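PDB 3LKB: probable branched-chain amino acid ABC transporter, amino acid binding protein from Thermus thermophilus, which binds valine, and probably serves as the extracytoplasmic amino acid-binding component of a branched-chain ABC importer. Local coordinates for residues V202-V207 with M225-A230; V8-S13 with V78-A83; P263-Q268 with N286-M291. The protein carries 2 engineered substitutions. All blocks are in the same frame, centred on the assembly; numbering follows the deposited sequence.

Contact 1 (V202-V207 with M225-A230)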
loop_
_atom_site.group_PDB
_atom_site.type_symbol
_atom_site.label_atom_id
_atom_site.label_comp_id
_atom_site.label_asym_id
_atom_site.label_seq_id
_atom_site.Cartn_x
_atom_site.Cartn_y
_atom_site.Cartn_z
ATOM N N VAL A 202 20.573 -17.837 8.955
ATOM C CA VAL A 202 20.189 -17.141 7.752
ATOM C C VAL A 202 20.111 -15.637 8.021
ATOM O O VAL A 202 19.388 -15.189 8.916
ATOM C CB VAL A 202 18.813 -17.621 7.248
ATOM C CG1 VAL A 202 18.510 -17.018 5.928
ATOM C CG2 VAL A 202 18.806 -19.073 7.150
ATOM N N VAL A 203 20.857 -14.867 7.245
ATOM C CA VAL A 203 20.802 -13.423 7.373
ATOM C C VAL A 203 19.972 -12.869 6.241
ATOM O O VAL A 203 20.241 -13.179 5.089
ATOM C CB VAL A 203 22.198 -12.822 7.299
ATOM C CG1 VAL A 203 22.130 -11.291 7.216
ATOM C CG2 VAL A 203 22.989 -13.281 8.495
ATOM N N HIS A 204 18.990 -12.031 6.573
ATOM C CA HIS A 204 18.093 -11.443 5.551
ATOM C C HIS A 204 18.365 -9.979 5.243
ATOM O O HIS A 204 18.556 -9.171 6.140
ATOM C CB HIS A 204 16.655 -11.518 6.046
ATOM C CG HIS A 204 16.080 -12.902 6.060
ATOM N ND1 HIS A 204 16.266 -13.783 7.112
ATOM C CD2 HIS A 204 15.319 -13.559 5.151
ATOM C CE1 HIS A 204 15.612 -14.904 6.870
ATOM N NE2 HIS A 204 15.032 -14.795 5.687
ATOM N N GLN A 205 18.320 -9.621 3.967
ATOM C CA GLN A 205 18.250 -8.217 3.568
ATOM C C GLN A 205 17.015 -8.035 2.720
ATOM O O GLN A 205 16.999 -8.308 1.520
ATOM C CB GLN A 205 19.494 -7.826 2.772
ATOM C CG GLN A 205 19.386 -6.516 1.995
ATOM C CD GLN A 205 19.417 -5.222 2.873
ATOM O OE1 GLN A 205 19.183 -5.252 4.080
ATOM N NE2 GLN A 205 19.681 -4.081 2.233
ATOM N N ASN A 206 15.966 -7.511 3.313
ATOM C CA ASN A 206 14.698 -7.497 2.622
ATOM C C ASN A 206 13.742 -6.557 3.328
ATOM O O ASN A 206 14.128 -5.936 4.328
ATOM C CB ASN A 206 14.167 -8.927 2.675
ATOM C CG ASN A 206 13.496 -9.355 1.388
ATOM O OD1 ASN A 206 12.864 -8.539 0.722
ATOM N ND2 ASN A 206 13.638 -10.636 1.027
ATOM N N VAL A 207 12.514 -6.427 2.820
ATOM C CA VAL A 207 11.449 -5.838 3.605
ATOM C C VAL A 207 10.823 -7.001 4.337
ATOM O O VAL A 207 11.211 -8.149 4.103
ATOM C CB VAL A 207 10.372 -5.077 2.796
ATOM C CG1 VAL A 207 10.847 -3.625 2.477
ATOM C CG2 VAL A 207 9.953 -5.873 1.530
ATOM N N MET A 225 17.568 -23.429 12.166
ATOM C CA MET A 225 18.430 -22.343 11.759
ATOM C C MET A 225 17.922 -21.080 12.431
ATOM O O MET A 225 16.710 -20.882 12.603
ATOM C CB MET A 225 18.402 -22.096 10.253
ATOM C CG MET A 225 18.207 -23.300 9.344
ATOM S SD MET A 225 17.982 -22.730 7.650
ATOM C CE MET A 225 16.456 -21.925 7.872
ATOM N N ARG A 226 18.859 -20.234 12.804
ATOM C CA ARG A 226 18.554 -18.924 13.323
ATOM C C ARG A 226 18.450 -17.882 12.188
ATOM O O ARG A 226 19.267 -17.882 11.252
ATOM C CB ARG A 226 19.629 -18.553 14.334
ATOM C CG ARG A 226 19.675 -17.101 14.689
ATOM C CD ARG A 226 18.658 -16.749 15.783
ATOM N NE ARG A 226 18.876 -17.608 16.931
ATOM C CZ ARG A 226 18.679 -17.252 18.197
ATOM N NH1 ARG A 226 18.241 -16.030 18.548
ATOM N NH2 ARG A 226 18.916 -18.157 19.132
ATOM N N HIS A 227 17.442 -17.003 12.278
ATOM C CA HIS A 227 17.295 -15.874 11.361
ATOM C C HIS A 227 17.629 -14.491 11.947
ATOM O O HIS A 227 17.269 -14.143 13.080
ATOM C CB HIS A 227 15.912 -15.866 10.704
ATOM C CG HIS A 227 15.564 -17.142 10.000
ATOM N ND1 HIS A 227 15.373 -18.330 10.674
ATOM C CD2 HIS A 227 15.337 -17.409 8.692
ATOM C CE1 HIS A 227 15.054 -19.280 9.807
ATOM N NE2 HIS A 227 15.044 -18.748 8.595
ATOM N N LEU A 228 18.328 -13.704 11.133
ATOM C CA LEU A 228 18.765 -12.362 11.477
ATOM C C LEU A 228 18.492 -11.460 10.285
ATOM O O LEU A 228 18.246 -11.940 9.178
ATOM C CB LEU A 228 20.269 -12.343 11.847
ATOM C CG LEU A 228 20.783 -13.522 12.725
ATOM C CD1 LEU A 228 20.972 -14.833 11.929
ATOM C CD2 LEU A 228 22.112 -13.118 13.401
ATOM N N GLY A 229 18.550 -10.154 10.472
ATOM C CA GLY A 229 18.195 -9.259 9.391
ATOM C C GLY A 229 18.517 -7.818 9.642
ATOM O O GLY A 229 18.615 -7.374 10.775
ATOM N N ALA A 230 18.703 -7.092 8.551
ATOM C CA ALA A 230 19.080 -5.727 8.573
ATOM C C ALA A 230 17.841 -4.843 8.699
ATOM O O ALA A 230 16.722 -5.316 8.829
ATOM C CB ALA A 230 19.789 -5.439 7.329
#

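Contact 2 (V8-S13 with V78-A83). With VAL (valine), chain C.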
loop_
_atom_site.group_PDB
_atom_site.type_symbol
_atom_site.label_atom_id
_atom_site.label_comp_id
_atom_site.label_asym_id
_atom_site.label_seq_id
_atom_site.Cartn_x
_atom_site.Cartn_y
_atom_site.Cartn_z
ATOM N N VAL A 8 7.968 26.825 0.811
ATOM C CA VAL A 8 9.045 25.873 0.611
ATOM C C VAL A 8 8.529 24.404 0.445
ATOM O O VAL A 8 7.752 23.876 1.273
ATOM C CB VAL A 8 10.120 25.963 1.734
ATOM C CG1 VAL A 8 11.070 24.754 1.673
ATOM C CG2 VAL A 8 10.900 27.283 1.649
ATOM N N THR A 9 8.973 23.771 -0.638
ATOM C CA THR A 9 8.573 22.431 -0.948
ATOM C C THR A 9 9.462 21.351 -0.368
ATOM O O THR A 9 10.703 21.335 -0.520
ATOM C CB THR A 9 8.375 22.227 -2.410
ATOM O OG1 THR A 9 7.274 23.062 -2.823
ATOM C CG2 THR A 9 8.006 20.740 -2.669
ATOM N N LEU A 10 8.784 20.461 0.340
ATOM C CA LEU A 10 9.410 19.320 0.938
ATOM C C LEU A 10 8.922 18.159 0.085
ATOM O O LEU A 10 7.740 17.868 0.068
ATOM C CB LEU A 10 8.945 19.200 2.378
ATOM C CG LEU A 10 9.952 18.457 3.254
ATOM C CD1 LEU A 10 11.304 19.109 3.077
ATOM C CD2 LEU A 10 9.531 18.511 4.685
ATOM N N PHE A 11 9.829 17.545 -0.668
ATOM C CA PHE A 11 9.441 16.563 -1.653
ATOM C C PHE A 11 10.058 15.188 -1.355
ATOM O O PHE A 11 11.253 15.050 -1.143
ATOM C CB PHE A 11 9.756 17.094 -3.064
ATOM C CG PHE A 11 9.904 16.025 -4.131
ATOM C CD1 PHE A 11 8.794 15.573 -4.856
ATOM C CD2 PHE A 11 11.151 15.497 -4.434
ATOM C CE1 PHE A 11 8.933 14.619 -5.869
ATOM C CE2 PHE A 11 11.305 14.563 -5.430
ATOM C CZ PHE A 11 10.171 14.115 -6.156
ATOM N N TRP A 12 9.218 14.167 -1.300
ATOM C CA TRP A 12 9.687 12.793 -1.163
ATOM C C TRP A 12 9.099 12.018 -2.303
ATOM O O TRP A 12 7.946 12.267 -2.716
ATOM C CB TRP A 12 9.192 12.221 0.154
ATOM C CG TRP A 12 9.489 10.768 0.387
ATOM C CD1 TRP A 12 10.627 10.263 0.881
ATOM C CD2 TRP A 12 8.622 9.633 0.117
ATOM N NE1 TRP A 12 10.548 8.887 0.963
ATOM C CE2 TRP A 12 9.332 8.473 0.502
ATOM C CE3 TRP A 12 7.347 9.494 -0.442
ATOM C CZ2 TRP A 12 8.805 7.194 0.400
ATOM C CZ3 TRP A 12 6.810 8.213 -0.564
ATOM C CH2 TRP A 12 7.542 7.075 -0.124
ATOM N N SER A 13 9.896 11.121 -2.858
ATOM C CA SER A 13 9.398 10.193 -3.893
ATOM C C SER A 13 9.812 8.792 -3.484
ATOM O O SER A 13 10.980 8.549 -3.259
ATOM C CB SER A 13 9.982 10.545 -5.274
ATOM O OG SER A 13 9.857 9.473 -6.189
ATOM N N VAL A 78 16.232 20.565 -1.002
ATOM C CA VAL A 78 16.557 19.202 -0.476
ATOM C C VAL A 78 15.665 18.187 -1.196
ATOM O O VAL A 78 14.575 18.545 -1.624
ATOM C CB VAL A 78 16.164 18.988 1.031
ATOM C CG1 VAL A 78 16.983 17.796 1.672
ATOM C CG2 VAL A 78 16.342 20.218 1.829
ATOM N N PHE A 79 16.102 16.927 -1.238
ATOM C CA PHE A 79 15.406 15.816 -1.885
ATOM C C PHE A 79 15.399 14.724 -0.833
ATOM O O PHE A 79 16.469 14.303 -0.384
ATOM C CB PHE A 79 16.245 15.353 -3.074
ATOM C CG PHE A 79 15.730 14.108 -3.803
ATOM C CD1 PHE A 79 14.388 13.702 -3.742
ATOM C CD2 PHE A 79 16.605 13.373 -4.608
ATOM C CE1 PHE A 79 13.921 12.577 -4.452
ATOM C CE2 PHE A 79 16.167 12.257 -5.333
ATOM C CZ PHE A 79 14.795 11.841 -5.236
ATOM N N LEU A 80 14.204 14.330 -0.399
ATOM C CA LEU A 80 13.975 13.149 0.422
ATOM C C LEU A 80 13.723 11.990 -0.551
ATOM O O LEU A 80 12.748 12.011 -1.323
ATOM C CB LEU A 80 12.771 13.368 1.345
ATOM C CG LEU A 80 12.921 14.480 2.389
ATOM C CD1 LEU A 80 11.672 14.746 3.171
ATOM C CD2 LEU A 80 14.001 14.136 3.334
ATOM N N SER A 81 14.647 11.028 -0.598
ATOM C CA SER A 81 14.531 9.982 -1.604
ATOM C C SER A 81 14.333 8.642 -0.940
ATOM O O SER A 81 14.260 8.549 0.294
ATOM C CB SER A 81 15.779 9.922 -2.491
ATOM O OG SER A 81 16.894 9.567 -1.737
ATOM N N TYR A 82 14.277 7.604 -1.773
ATOM C CA TYR A 82 13.859 6.292 -1.300
ATOM C C TYR A 82 14.740 5.160 -1.782
ATOM O O TYR A 82 15.672 4.800 -1.058
ATOM C CB TYR A 82 12.416 6.058 -1.668
ATOM C CG TYR A 82 11.833 4.791 -1.107
ATOM C CD1 TYR A 82 11.617 4.667 0.259
ATOM C CD2 TYR A 82 11.462 3.729 -1.951
ATOM C CE1 TYR A 82 11.066 3.527 0.800
ATOM C CE2 TYR A 82 10.916 2.564 -1.418
ATOM C CZ TYR A 82 10.724 2.481 -0.030
ATOM O OH TYR A 82 10.153 1.367 0.547
ATOM N N ALA A 83 14.472 4.603 -2.951
ATOM C CA ALA A 83 15.086 3.382 -3.445
ATOM C C ALA A 83 16.569 3.438 -3.716
ATOM O O ALA A 83 17.042 4.390 -4.162
ATOM C CB ALA A 83 14.387 2.876 -4.614
HETATM N N VAL C . 13.742 -0.569 0.404
HETATM C CA VAL C . 14.952 0.335 0.507
HETATM C C VAL C . 14.639 1.791 0.459
HETATM O O VAL C . 14.493 2.309 1.544
HETATM C CB VAL C . 15.969 0.117 -0.589
HETATM C CG1 VAL C . 15.467 0.499 -1.895
HETATM C CG2 VAL C . 17.092 0.896 -0.292
HETATM O O HOH W 1 12.213 18.802 -0.706
HETATM O O HOH W 2 13.412 8.066 -4.446
#

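Contact 3 (P263-Q268 with N286-M291)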
loop_
_atom_site.group_PDB
_atom_site.type_symbol
_atom_site.label_atom_id
_atom_site.label_comp_id
_atom_site.label_asym_id
_atom_site.label_seq_id
_atom_site.Cartn_x
_atom_site.Cartn_y
_atom_site.Cartn_z
ATOM N N PRO A 263 11.743 11.685 23.714
ATOM C CA PRO A 263 10.856 12.704 23.184
ATOM C C PRO A 263 10.433 12.459 21.734
ATOM O O PRO A 263 9.328 12.876 21.329
ATOM C CB PRO A 263 11.676 14.018 23.311
ATOM C CG PRO A 263 13.057 13.641 23.797
ATOM C CD PRO A 263 12.914 12.266 24.408
ATOM N N GLY A 264 11.269 11.759 20.967
ATOM C CA GLY A 264 11.011 11.625 19.542
ATOM C C GLY A 264 9.968 10.574 19.320
ATOM O O GLY A 264 8.999 10.814 18.604
ATOM N N ILE A 265 10.156 9.408 19.953
ATOM C CA ILE A 265 9.124 8.355 19.971
ATOM C C ILE A 265 7.788 8.911 20.493
ATOM O O ILE A 265 6.738 8.657 19.921
ATOM C CB ILE A 265 9.534 7.106 20.775
ATOM C CG1 ILE A 265 10.861 6.538 20.264
ATOM C CG2 ILE A 265 8.456 6.064 20.682
ATOM C CD1 ILE A 265 10.874 6.132 18.761
ATOM N N ARG A 266 7.845 9.702 21.551
ATOM C CA ARG A 266 6.649 10.342 22.086
ATOM C C ARG A 266 5.970 11.202 21.007
ATOM O O ARG A 266 4.768 11.095 20.777
ATOM C CB ARG A 266 7.056 11.184 23.311
ATOM C CG ARG A 266 6.221 10.979 24.581
ATOM C CD ARG A 266 7.047 10.782 25.837
ATOM N NE ARG A 266 7.990 11.872 26.154
ATOM C CZ ARG A 266 9.198 11.640 26.678
ATOM N NH1 ARG A 266 9.570 10.390 26.913
ATOM N NH2 ARG A 266 10.044 12.619 26.952
ATOM N N LEU A 267 6.766 12.013 20.319
ATOM C CA LEU A 267 6.276 12.877 19.247
ATOM C C LEU A 267 5.687 12.097 18.071
ATOM O O LEU A 267 4.636 12.461 17.533
ATOM C CB LEU A 267 7.400 13.818 18.773
ATOM C CG LEU A 267 7.012 14.847 17.714
ATOM C CD1 LEU A 267 6.074 15.825 18.415
ATOM C CD2 LEU A 267 8.249 15.571 17.078
ATOM N N GLN A 268 6.358 11.023 17.657
ATOM C CA GLN A 268 5.816 10.190 16.586
ATOM C C GLN A 268 4.376 9.760 16.921
ATOM O O GLN A 268 3.496 9.862 16.061
ATOM C CB GLN A 268 6.786 9.015 16.286
ATOM C CG GLN A 268 6.209 7.599 16.195
ATOM C CD GLN A 268 7.222 6.567 15.703
ATOM O OE1 GLN A 268 6.856 5.444 15.350
ATOM N NE2 GLN A 268 8.492 6.933 15.689
ATOM N N ASN A 286 9.406 2.148 10.486
ATOM C CA ASN A 286 9.543 2.977 9.265
ATOM C C ASN A 286 8.830 4.341 9.265
ATOM O O ASN A 286 9.259 5.306 8.624
ATOM C CB ASN A 286 9.343 2.108 8.036
ATOM C CG ASN A 286 10.440 1.055 7.956
ATOM O OD1 ASN A 286 11.627 1.394 8.055
ATOM N ND2 ASN A 286 10.074 -0.202 7.890
ATOM N N TYR A 287 7.777 4.429 10.052
ATOM C CA TYR A 287 7.196 5.707 10.406
ATOM C C TYR A 287 8.219 6.492 11.220
ATOM O O TYR A 287 8.464 7.642 10.954
ATOM C CB TYR A 287 5.894 5.442 11.168
ATOM C CG TYR A 287 5.001 6.629 11.337
ATOM C CD1 TYR A 287 4.341 7.159 10.251
ATOM C CD2 TYR A 287 4.850 7.244 12.588
ATOM C CE1 TYR A 287 3.528 8.246 10.373
ATOM C CE2 TYR A 287 4.013 8.375 12.744
ATOM C CZ TYR A 287 3.365 8.868 11.609
ATOM O OH TYR A 287 2.536 9.952 11.661
ATOM N N THR A 288 8.915 5.855 12.145
ATOM C CA THR A 288 10.040 6.518 12.828
ATOM C C THR A 288 11.126 6.967 11.830
ATOM O O THR A 288 11.649 8.073 11.923
ATOM C CB THR A 288 10.706 5.579 13.877
ATOM O OG1 THR A 288 9.700 4.861 14.584
ATOM C CG2 THR A 288 11.565 6.362 14.881
ATOM N N ASN A 289 11.451 6.088 10.880
ATOM C CA ASN A 289 12.481 6.298 9.858
ATOM C C ASN A 289 12.180 7.503 8.959
ATOM O O ASN A 289 13.012 8.390 8.800
ATOM C CB ASN A 289 12.571 4.999 9.056
ATOM C CG ASN A 289 13.768 4.931 8.134
ATOM O OD1 ASN A 289 14.601 5.853 8.069
ATOM N ND2 ASN A 289 13.857 3.818 7.380
ATOM N N GLY A 290 10.976 7.558 8.404
ATOM C CA GLY A 290 10.520 8.752 7.665
ATOM C C GLY A 290 10.491 10.036 8.478
ATOM O O GLY A 290 10.790 11.122 7.974
ATOM N N MET A 291 10.134 9.918 9.743
ATOM C CA MET A 291 10.021 11.102 10.579
ATOM C C MET A 291 11.437 11.653 10.825
ATOM O O MET A 291 11.664 12.874 10.833
ATOM C CB MET A 291 9.274 10.793 11.891
ATOM C CG MET A 291 8.875 12.050 12.637
ATOM S SD MET A 291 7.611 11.816 13.919
ATOM C CE MET A 291 6.329 11.455 12.726
#

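Contact 1 (V202-V207 with M225-A230)
Val202 to His204 pair in parallel with His227 to Gly229, the short strand axes 4.4 Å apart at 28°. Val202 uses both of its backbone groups: its N gives a hydrogen bond to Arg226 O (2.6 Å), and its O receives Leu228 N. His204 repeats the pattern two residues on, its N bonding to Leu228 O (2.7 Å) and its O receiving Ala230 N. Leu228 O takes a second, weak bond from His204 ND1 at 3.4 Å, the carbonyl oxygen lying at the edge of the imidazole near its plane; CG of His204 sits beside its own backbone N (chi1 -71°), which keeps the ring near that oxygen. The imidazoles of His204 and His227 meet edge to edge, planes 22° apart; how closely they approach is doubtful. His227 NE2 is buried here with no polar partner in the model. Val202 CG2 lies over one face of the His227 ring and also touches Met225 CE at 3.8 Å. On the sheet face carrying Val203 and Leu228, Leu228 CD1 reaches Val202 O (3.4 Å), and both side chains rest on Ile137 of helix 126-140. Gln205 OE1 meets Ala230 CB, while Gln205 NE2 gives a hydrogen bond to the backbone O of Phe155, a valine-pocket residue. Helix 208-220 joins the strands and packs on both histidines, completing a beta-alpha-beta unit in one Rossmann-like lobe of a periplasmic binding protein.

Contact 2 (V8-S13 with V78-A83)
Tyr82 offers one face of its ring to the bound valine, whose carboxylate carbon C lies over the ring centre, 3.9 Å above the plane. Ala83 adds an apolar touch, its CA 3.3 Å from valine CG1, at the N-cap position of the helix that follows. Behind the tyrosine, the edge of the Trp12 six-membered ring points toward the tyrosine face in an offset edge-to-face pair, planes 73° apart, with CZ2 meeting Tyr82 CD1. With CG anti to the backbone N in both residues (chi1 -174° for Tyr82), the two side chains run in the same direction, which brings the rings together. A water joins the backbones here, donating to Ser13 O and accepting from Tyr82 N at 2.8 Å. Further back, Leu80 N bonds to Phe11 O (3.1 Å), and Ser13 N makes a weak bond to Leu80 O. Leu80 CB also packs against Trp12 CD1 (3.8 Å) at the edge of the indole. Phe11 and Phe79 run alongside each other, their planes 23° apart and offset so far that the rings scarcely overlap, and Phe67 stacks on Phe79. Where the strands diverge, a second water bonds to Thr9 O, Phe11 N and Val78 O, bridging backbones too far apart to pair directly. Strand 79-81 thus runs beside strand 6-14, and one wall of the pocket forms where it ends, as in the leucine-binding protein family.

Contact 3 (P263-Q268 with N286-M291)
Gln268 has the largest share of the contact, reaching from helix 263-274 to Tyr287, Thr288 and Met291 on helix 285-308. The apolar contacts lie along its near half: Met291 SD sits 3.6 Å from Gln268 CA and 3.8 Å from Gln268 CB, and Gln268 CG touches Tyr287 CD2. Beside them, Ile265 CD1 meets Thr288 CG2 at 3.9 Å. The Tyr287 ring turns its edge to the other helix, with Gln268 O near the ring plane, 3.7 Å from CE2. Among polar groups, the Gln268 side chain crosses that of Thr288 at about a right angle, and its amide end lies against the hydroxyl, which also makes a weak bond to Ser284 O; Tyr287 OH is bonded to Asp33. An alanine at Gln268 would probably leave the Thr288 hydroxyl without its neighbouring amide and open a gap beside the Tyr287 ring edge. The short helix axes cross at 106° and pass 10.6 Å apart. Helix 21-41 lies against both helices, taking Leu267 on Trp37 and Tyr287 on Ala30, and thereby joins this corner to the helix layer next to strands 6-14 and 79-81.

The valine lies in the cleft between contacts 1 and 2, which are on opposite sides of the chain's centre with their own centres about 29 Å apart. Contact 2 touches the ligand directly; contact 1 approaches without supplying a pocket residue, the Gln205 side chain about 6 Å from the valine. Contact 3 is about 17 Å, centre to centre, from contact 2 and about 24 Å from contact 1, and its Tyr287 side chain is about 13 Å from the ligand. Helix 21-41 links contacts 2 and 3, since Trp12 and Asn289 both meet its Tyr27. Asn289 also makes a weak bond to Tyr232 of the pocket, a short way beyond Ala230 of contact 1.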